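Local coordinates for protein endo-1,4-beta-mannanase (Eisenia fetida, PDB 5Y6T) that probably hydrolyses internal beta-1,4-mannosidic linkages of mannan polysaccharides, as an endo-acting, cold-adapted glycoside hydrolase of family GH5, at residues M27-F38 / T47-I58. Numbering follows the deposited sequence.
Sequences MNIAWQNYGRDF and TGNALEDYIVRI
Ile29 lays its CG2 methyl over one face of the Tyr54 ring, a CH-pi contact of 4.1 Å to the centroid, 26° off the ring normal. Its other branch ends at CD1, 3.8 Å from CD1 of Ile58. At the ring edge, near its plane, Gln32 OE1 accepts a 3.0 Å hydrogen bond from Tyr54 OH, almost in line with the amide C=O (167°). Gln32 reaches there by bending at chi2 (63°), which also brings its CD to 3.6 Å from CB of Ala50. With an alanine here, Tyr54 OH would probably lose this acceptor and the Ala50 methyl the chain that packs on it. The contact lies within a beta-alpha-beta unit of the GH5 (beta/alpha)8 barrel: the loop leaving strand 20-28 packs against helix 42-60, which leads on to strand 65-72. The Asp37 carboxylate accepts hydrogen bonds from backbone N of Gln32 on OD2 and of Asn33 on OD1, both on the syn side, tying the far side of the type II turn Asn33-Arg36 to its start. Asp37 O accepts a 2.8 Å hydrogen bond from Thr47 OG1, on a lone pair in the carbonyl plane. Leu51 CD1 packs against Asp37 CB and Phe38 CZ.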
ATOM      1  N   MET A  27      -9.161  -2.123   6.867  1.00 20.82           N
ATOM      2  CA  MET A  27      -8.846  -3.419   6.253  1.00 20.17           C
ATOM      3  C   MET A  27      -8.304  -3.253   4.872  1.00 19.29           C
ATOM      4  O   MET A  27      -8.729  -2.351   4.128  1.00 20.75           O
ATOM      5  CB  MET A  27     -10.128  -4.303   6.166  1.00 19.86           C
ATOM      6  CG  MET A  27     -10.809  -4.520   7.492  1.00 19.51           C
ATOM      7  SD  MET A  27     -12.145  -5.756   7.249  1.00 22.18           S
ATOM      8  CE  MET A  27     -13.133  -5.512   8.719  1.00 23.25           C
ATOM      9  N   ASN A  28      -7.414  -4.169   4.511  1.00 19.61           N
ATOM     10  CA  ASN A  28      -7.179  -4.419   3.139  1.00 19.64           C
ATOM     11  C   ASN A  28      -8.454  -5.048   2.583  1.00 20.92           C
ATOM     12  O   ASN A  28      -8.998  -5.952   3.229  1.00 20.94           O
ATOM     13  CB  ASN A  28      -6.049  -5.415   2.942  1.00 19.54           C
ATOM     14  CG  ASN A  28      -4.700  -4.848   3.241  1.00 19.21           C
ATOM     15  OD1 ASN A  28      -4.032  -4.378   2.339  1.00 19.68           O
ATOM     16  ND2 ASN A  28      -4.263  -4.979   4.492  1.00 17.53           N
ATOM     17  N   ILE A  29      -8.894  -4.594   1.423  1.00 19.49           N
ATOM     18  CA  ILE A  29     -10.080  -5.258   0.753  1.00 20.22           C
ATOM     19  C   ILE A  29      -9.719  -6.734   0.437  1.00 20.97           C
ATOM     20  O   ILE A  29     -10.492  -7.602   0.844  1.00 21.67           O
ATOM     21  CB  ILE A  29     -10.726  -4.470  -0.374  1.00 20.29           C
ATOM     22  CG1 ILE A  29     -11.100  -3.086   0.139  1.00 19.31           C
ATOM     23  CG2 ILE A  29     -11.947  -5.170  -0.935  1.00 20.72           C
ATOM     24  CD1 ILE A  29     -11.901  -3.077   1.407  1.00 20.72           C
ATOM     25  N   ALA A  30      -8.602  -7.050  -0.201  1.00 20.89           N
ATOM     26  CA  ALA A  30      -7.807  -6.160  -1.077  1.00 19.88           C
ATOM     27  C   ALA A  30      -8.371  -6.068  -2.510  1.00 19.90           C
ATOM     28  O   ALA A  30      -7.950  -5.237  -3.317  1.00 19.69           O
ATOM     29  CB  ALA A  30      -6.382  -6.584  -1.113  1.00 20.11           C
ATOM     30  N   TRP A  31      -9.366  -6.885  -2.784  1.00 19.75           N
ATOM     31  CA  TRP A  31     -10.071  -6.944  -4.044  1.00 20.43           C
ATOM     32  C   TRP A  31     -11.410  -7.622  -3.851  1.00 21.07           C
ATOM     33  O   TRP A  31     -11.665  -8.174  -2.818  1.00 21.00           O
ATOM     34  CB  TRP A  31      -9.337  -7.728  -5.122  1.00 19.56           C
ATOM     35  CG  TRP A  31      -9.024  -9.172  -4.715  1.00 23.43           C
ATOM     36  CD1 TRP A  31      -9.858 -10.251  -4.765  1.00 23.75           C
ATOM     37  CD2 TRP A  31      -7.828  -9.614  -4.101  1.00 23.06           C
ATOM     38  NE1 TRP A  31      -9.209 -11.361  -4.271  1.00 23.31           N
ATOM     39  CE2 TRP A  31      -7.964 -10.997  -3.838  1.00 24.00           C
ATOM     40  CE3 TRP A  31      -6.642  -8.964  -3.711  1.00 21.48           C
ATOM     41  CZ2 TRP A  31      -6.908 -11.778  -3.276  1.00 22.90           C
ATOM     42  CZ3 TRP A  31      -5.608  -9.737  -3.147  1.00 20.82           C
ATOM     43  CH2 TRP A  31      -5.761 -11.101  -2.893  1.00 23.72           C
ATOM     44  N   GLN A  32     -12.260  -7.497  -4.861  1.00 21.51           N
ATOM     45  CA  GLN A  32     -13.479  -8.350  -4.976  1.00 21.94           C
ATOM     46  C   GLN A  32     -13.222  -9.365  -6.075  1.00 22.89           C
ATOM     47  O   GLN A  32     -13.175 -10.584  -5.820  1.00 24.65           O
ATOM     48  CB  GLN A  32     -14.704  -7.497  -5.271  1.00 23.25           C
ATOM     49  CG  GLN A  32     -16.026  -8.250  -5.477  1.00 26.49           C
ATOM     50  CD  GLN A  32     -16.490  -9.012  -4.251  1.00 28.83           C
ATOM     51  OE1 GLN A  32     -16.067  -8.763  -3.129  1.00 30.40           O
ATOM     52  NE2 GLN A  32     -17.356  -9.981  -4.480  1.00 33.01           N
ATOM     53  N   ASN A  33     -13.065  -8.877  -7.299  1.00 22.52           N
ATOM     54  CA  ASN A  33     -12.570  -9.707  -8.384  1.00 22.22           C
ATOM     55  C   ASN A  33     -11.109  -9.305  -8.677  1.00 21.45           C
ATOM     56  O   ASN A  33     -10.891  -8.284  -9.312  1.00 19.75           O
ATOM     57  CB  ASN A  33     -13.412  -9.499  -9.618  1.00 24.22           C
ATOM     58  CG  ASN A  33     -14.832 -10.060  -9.463  1.00 26.16           C
ATOM     59  OD1 ASN A  33     -15.146 -10.719  -8.455  1.00 26.82           O
ATOM     60  ND2 ASN A  33     -15.707  -9.736 -10.432  1.00 25.69           N
ATOM     61  N   TYR A  34     -10.149 -10.100  -8.202  1.00 19.88           N
ATOM     62  CA  TYR A  34      -8.743  -9.729  -8.280  1.00 21.84           C
ATOM     63  C   TYR A  34      -8.291  -9.236  -9.643  1.00 21.25           C
ATOM     64  O   TYR A  34      -8.408  -9.950 -10.665  1.00 21.60           O
ATOM     65  CB  TYR A  34      -7.930 -10.955  -7.877  1.00 22.88           C
ATOM     66  CG  TYR A  34      -6.458 -10.809  -7.956  1.00 22.75           C
ATOM     67  CD1 TYR A  34      -5.703 -10.344  -6.860  1.00 21.56           C
ATOM     68  CD2 TYR A  34      -5.783 -11.229  -9.066  1.00 22.62           C
ATOM     69  CE1 TYR A  34      -4.310 -10.275  -6.957  1.00 21.64           C
ATOM     70  CE2 TYR A  34      -4.398 -11.157  -9.144  1.00 23.10           C
ATOM     71  CZ  TYR A  34      -3.682 -10.697  -8.078  1.00 21.53           C
ATOM     72  OH  TYR A  34      -2.289 -10.635  -8.194  1.00 22.27           O
ATOM     73  N   GLY A  35      -7.736  -8.022  -9.675  1.00 20.00           N
ATOM     74  CA  GLY A  35      -7.208  -7.380 -10.855  1.00 20.90           C
ATOM     75  C   GLY A  35      -8.274  -6.958 -11.840  1.00 19.95           C
ATOM     76  O   GLY A  35      -7.948  -6.385 -12.854  1.00 22.12           O
ATOM     77  N   ARG A  36      -9.571  -7.167 -11.483  1.00 21.47           N
ATOM     78  CA  ARG A  36     -10.664  -6.906 -12.411  0.50 21.58           C
ATOM     79  C   ARG A  36     -11.788  -6.149 -11.725  1.00 23.17           C
ATOM     80  O   ARG A  36     -12.973  -6.283 -12.052  1.00 23.44           O
ATOM     81  CB  ARG A  36     -11.146  -8.239 -13.008  0.50 24.14           C
ATOM     82  CG  ARG A  36     -10.048  -8.940 -13.764  0.50 26.93           C
ATOM     83  CD  ARG A  36     -10.529 -10.209 -14.447  0.50 31.09           C
ATOM     84  NE  ARG A  36      -9.543 -10.776 -15.366  0.50 33.90           N
ATOM     85  CZ  ARG A  36      -9.845 -11.303 -16.560  0.50 35.97           C
ATOM     86  NH1 ARG A  36     -11.107 -11.334 -17.002  0.50 35.11           N
ATOM     87  NH2 ARG A  36      -8.887 -11.809 -17.317  0.50 39.36           N
ATOM     88  N   ASP A  37     -11.424  -5.314 -10.753  1.00 21.58           N
ATOM     89  CA  ASP A  37     -12.424  -4.535 -10.034  1.00 21.24           C
ATOM     90  C   ASP A  37     -12.745  -3.194 -10.679  1.00 22.20           C
ATOM     91  O   ASP A  37     -13.855  -2.671 -10.563  1.00 21.93           O
ATOM     92  CB  ASP A  37     -11.933  -4.309  -8.605  1.00 22.05           C
ATOM     93  CG  ASP A  37     -12.098  -5.549  -7.751  1.00 25.97           C
ATOM     94  OD1 ASP A  37     -13.181  -6.167  -7.849  1.00 24.08           O
ATOM     95  OD2 ASP A  37     -11.228  -5.869  -6.956  1.00 24.70           O
ATOM     96  N   PHE A  38     -11.722  -2.583 -11.237  1.00 20.18           N
ATOM     97  CA  PHE A  38     -11.804  -1.270 -11.874  1.00 19.22           C
ATOM     98  C   PHE A  38     -11.372  -1.339 -13.322  1.00 20.04           C
ATOM     99  O   PHE A  38     -10.421  -2.021 -13.660  1.00 22.69           O
ATOM    100  CB  PHE A  38     -10.930  -0.282 -11.072  1.00 19.87           C
ATOM    101  CG  PHE A  38     -11.312  -0.207  -9.618  1.00 20.05           C
ATOM    102  CD1 PHE A  38     -12.320   0.590  -9.160  1.00 20.23           C
ATOM    103  CD2 PHE A  38     -10.596  -0.949  -8.673  1.00 21.29           C
ATOM    104  CE1 PHE A  38     -12.666   0.642  -7.832  1.00 21.12           C
ATOM    105  CE2 PHE A  38     -10.905  -0.878  -7.340  1.00 21.93           C
ATOM    106  CZ  PHE A  38     -11.927  -0.101  -6.888  1.00 20.58           C
ATOM    107  N   THR A  47     -18.675  -5.332 -10.045  1.00 21.25           N
ATOM    108  CA  THR A  47     -18.015  -5.201  -8.751  1.00 23.56           C
ATOM    109  C   THR A  47     -18.425  -4.061  -7.820  1.00 20.66           C
ATOM    110  O   THR A  47     -18.170  -4.119  -6.594  1.00 23.64           O
ATOM    111  CB  THR A  47     -16.501  -5.106  -8.936  1.00 24.24           C
ATOM    112  OG1 THR A  47     -16.238  -3.881  -9.648  1.00 23.34           O
ATOM    113  CG2 THR A  47     -15.964  -6.326  -9.685  1.00 21.14           C
ATOM    114  N   GLY A  48     -19.047  -3.028  -8.389  1.00 22.57           N
ATOM    115  CA  GLY A  48     -19.252  -1.780  -7.625  1.00 23.51           C
ATOM    116  C   GLY A  48     -20.123  -1.935  -6.383  1.00 23.46           C
ATOM    117  O   GLY A  48     -19.806  -1.450  -5.323  1.00 23.48           O
ATOM    118  N   ASN A  49     -21.211  -2.684  -6.468  1.00 23.38           N
ATOM    119  CA  ASN A  49     -22.011  -2.852  -5.281  1.00 24.30           C
ATOM    120  C   ASN A  49     -21.305  -3.605  -4.112  1.00 20.68           C
ATOM    121  O   ASN A  49     -21.396  -3.195  -2.925  1.00 24.69           O
ATOM    122  CB  ASN A  49     -23.352  -3.565  -5.629  1.00 27.76           C
ATOM    123  CG  ASN A  49     -24.305  -2.684  -6.415  1.00 30.72           C
ATOM    124  OD1 ASN A  49     -24.404  -1.447  -6.223  1.00 34.69           O
ATOM    125  ND2 ASN A  49     -25.025  -3.315  -7.314  1.00 34.97           N
ATOM    126  N   ALA A  50     -20.578  -4.662  -4.436  1.00 21.27           N
ATOM    127  CA  ALA A  50     -19.798  -5.372  -3.449  1.00 22.81           C
ATOM    128  C   ALA A  50     -18.731  -4.442  -2.843  1.00 22.86           C
ATOM    129  O   ALA A  50     -18.591  -4.420  -1.667  1.00 20.93           O
ATOM    130  CB  ALA A  50     -19.168  -6.630  -4.042  1.00 23.69           C
ATOM    131  N   LEU A  51     -18.076  -3.647  -3.662  1.00 24.15           N
ATOM    132  CA  LEU A  51     -16.973  -2.766  -3.234  1.00 22.47           C
ATOM    133  C   LEU A  51     -17.513  -1.663  -2.330  1.00 23.72           C
ATOM    134  O   LEU A  51     -16.948  -1.362  -1.278  1.00 21.36           O
ATOM    135  CB  LEU A  51     -16.200  -2.222  -4.407  1.00 22.93           C
ATOM    136  CG  LEU A  51     -15.322  -3.271  -5.169  1.00 22.56           C
ATOM    137  CD1 LEU A  51     -14.829  -2.808  -6.527  1.00 25.19           C
ATOM    138  CD2 LEU A  51     -14.153  -3.756  -4.358  1.00 22.92           C
ATOM    139  N   GLU A  52     -18.644  -1.091  -2.699  1.00 20.83           N
ATOM    140  CA  GLU A  52     -19.249  -0.049  -1.876  1.00 20.65           C
ATOM    141  C   GLU A  52     -19.767  -0.580  -0.548  1.00 23.37           C
ATOM    142  O   GLU A  52     -19.691   0.121   0.430  1.00 22.30           O
ATOM    143  CB  GLU A  52     -20.341   0.683  -2.671  1.00 20.96           C
ATOM    144  CG  GLU A  52     -19.758   1.388  -3.892  1.00 23.00           C
ATOM    145  CD  GLU A  52     -20.782   2.063  -4.844  1.00 24.58           C
ATOM    146  OE1 GLU A  52     -21.987   2.090  -4.530  1.00 26.93           O
ATOM    147  OE2 GLU A  52     -20.349   2.618  -5.885  1.00 23.79           O
ATOM    148  N   ASP A  53     -20.280  -1.814  -0.534  1.00 24.53           N
ATOM    149  CA  ASP A  53     -20.696  -2.471   0.658  1.00 23.14           C
ATOM    150  C   ASP A  53     -19.471  -2.632   1.595  1.00 21.79           C
ATOM    151  O   ASP A  53     -19.617  -2.475   2.803  1.00 23.12           O
ATOM    152  CB  ASP A  53     -21.353  -3.813   0.311  1.00 24.51           C
ATOM    153  CG  ASP A  53     -21.931  -4.534   1.497  1.00 28.21           C
ATOM    154  OD1 ASP A  53     -22.820  -3.997   2.154  1.00 30.94           O
ATOM    155  OD2 ASP A  53     -21.443  -5.624   1.785  1.00 29.71           O
ATOM    156  N   TYR A  54     -18.271  -2.896   1.063  1.00 22.86           N
ATOM    157  CA  TYR A  54     -17.135  -3.009   1.985  1.00 22.44           C
ATOM    158  C   TYR A  54     -16.899  -1.691   2.690  1.00 21.17           C
ATOM    159  O   TYR A  54     -16.544  -1.656   3.866  1.00 21.50           O
ATOM    160  CB  TYR A  54     -15.878  -3.385   1.240  1.00 23.67           C
ATOM    161  CG  TYR A  54     -15.785  -4.817   0.884  1.00 22.44           C
ATOM    162  CD1 TYR A  54     -15.724  -5.783   1.853  1.00 24.84           C
ATOM    163  CD2 TYR A  54     -15.635  -5.194  -0.439  1.00 23.04           C
ATOM    164  CE1 TYR A  54     -15.590  -7.132   1.486  1.00 27.71           C
ATOM    165  CE2 TYR A  54     -15.493  -6.514  -0.799  1.00 24.80           C
ATOM    166  CZ  TYR A  54     -15.471  -7.460   0.165  1.00 26.44           C
ATOM    167  OH  TYR A  54     -15.298  -8.734  -0.255  1.00 29.16           O
ATOM    168  N   ILE A  55     -17.044  -0.586   1.962  1.00 19.42           N
ATOM    169  CA  ILE A  55     -16.821   0.746   2.570  1.00 19.58           C
ATOM    170  C   ILE A  55     -17.775   0.972   3.712  1.00 20.10           C
ATOM    171  O   ILE A  55     -17.422   1.373   4.833  1.00 21.24           O
ATOM    172  CB  ILE A  55     -17.065   1.846   1.553  1.00 20.94           C
ATOM    173  CG1 ILE A  55     -15.981   1.913   0.479  1.00 20.93           C
ATOM    174  CG2 ILE A  55     -17.077   3.197   2.233  1.00 22.24           C
ATOM    175  CD1 ILE A  55     -16.322   2.835  -0.655  1.00 22.05           C
ATOM    176  N   VAL A  56     -19.045   0.720   3.416  1.00 22.39           N
ATOM    177  CA  VAL A  56     -20.066   0.857   4.454  1.00 23.00           C
ATOM    178  C   VAL A  56     -19.847  -0.026   5.723  1.00 21.32           C
ATOM    179  O   VAL A  56     -19.936   0.497   6.872  1.00 24.56           O
ATOM    180  CB  VAL A  56     -21.511   0.652   3.869  1.00 25.69           C
ATOM    181  CG1 VAL A  56     -22.538   0.822   4.986  1.00 27.09           C
ATOM    182  CG2 VAL A  56     -21.799   1.714   2.767  1.00 26.78           C
ATOM    183  N   ARG A  57     -19.557  -1.291   5.501  1.00 21.51           N
ATOM    184  CA  ARG A  57     -19.378  -2.275   6.557  1.00 23.11           C
ATOM    185  C   ARG A  57     -18.133  -1.980   7.372  1.00 23.87           C
ATOM    186  O   ARG A  57     -18.176  -2.065   8.586  1.00 23.95           O
ATOM    187  CB  ARG A  57     -19.359  -3.661   5.976  1.00 27.57           C
ATOM    188  CG  ARG A  57     -20.741  -4.019   5.407  1.00 30.80           C
ATOM    189  CD  ARG A  57     -20.963  -5.503   5.299  1.00 35.07           C
ATOM    190  NE  ARG A  57     -20.159  -6.152   4.287  1.00 36.04           N
ATOM    191  CZ  ARG A  57     -19.348  -7.177   4.495  1.00 39.98           C
ATOM    192  NH1 ARG A  57     -19.172  -7.666   5.702  1.00 44.36           N
ATOM    193  NH2 ARG A  57     -18.698  -7.713   3.477  1.00 42.41           N
ATOM    194  N   ILE A  58     -17.070  -1.496   6.705  1.00 20.71           N
ATOM    195  CA  ILE A  58     -15.876  -1.077   7.439  1.00 21.01           C
ATOM    196  C   ILE A  58     -16.170   0.105   8.360  1.00 21.14           C
ATOM    197  O   ILE A  58     -15.816   0.057   9.549  1.00 21.43           O
ATOM    198  CB  ILE A  58     -14.702  -0.816   6.459  1.00 22.38           C
ATOM    199  CG1 ILE A  58     -14.225  -2.154   5.902  1.00 22.59           C
ATOM    200  CG2 ILE A  58     -13.614  -0.014   7.176  1.00 22.33           C
ATOM    201  CD1 ILE A  58     -13.265  -2.065   4.755  1.00 22.55           C
TER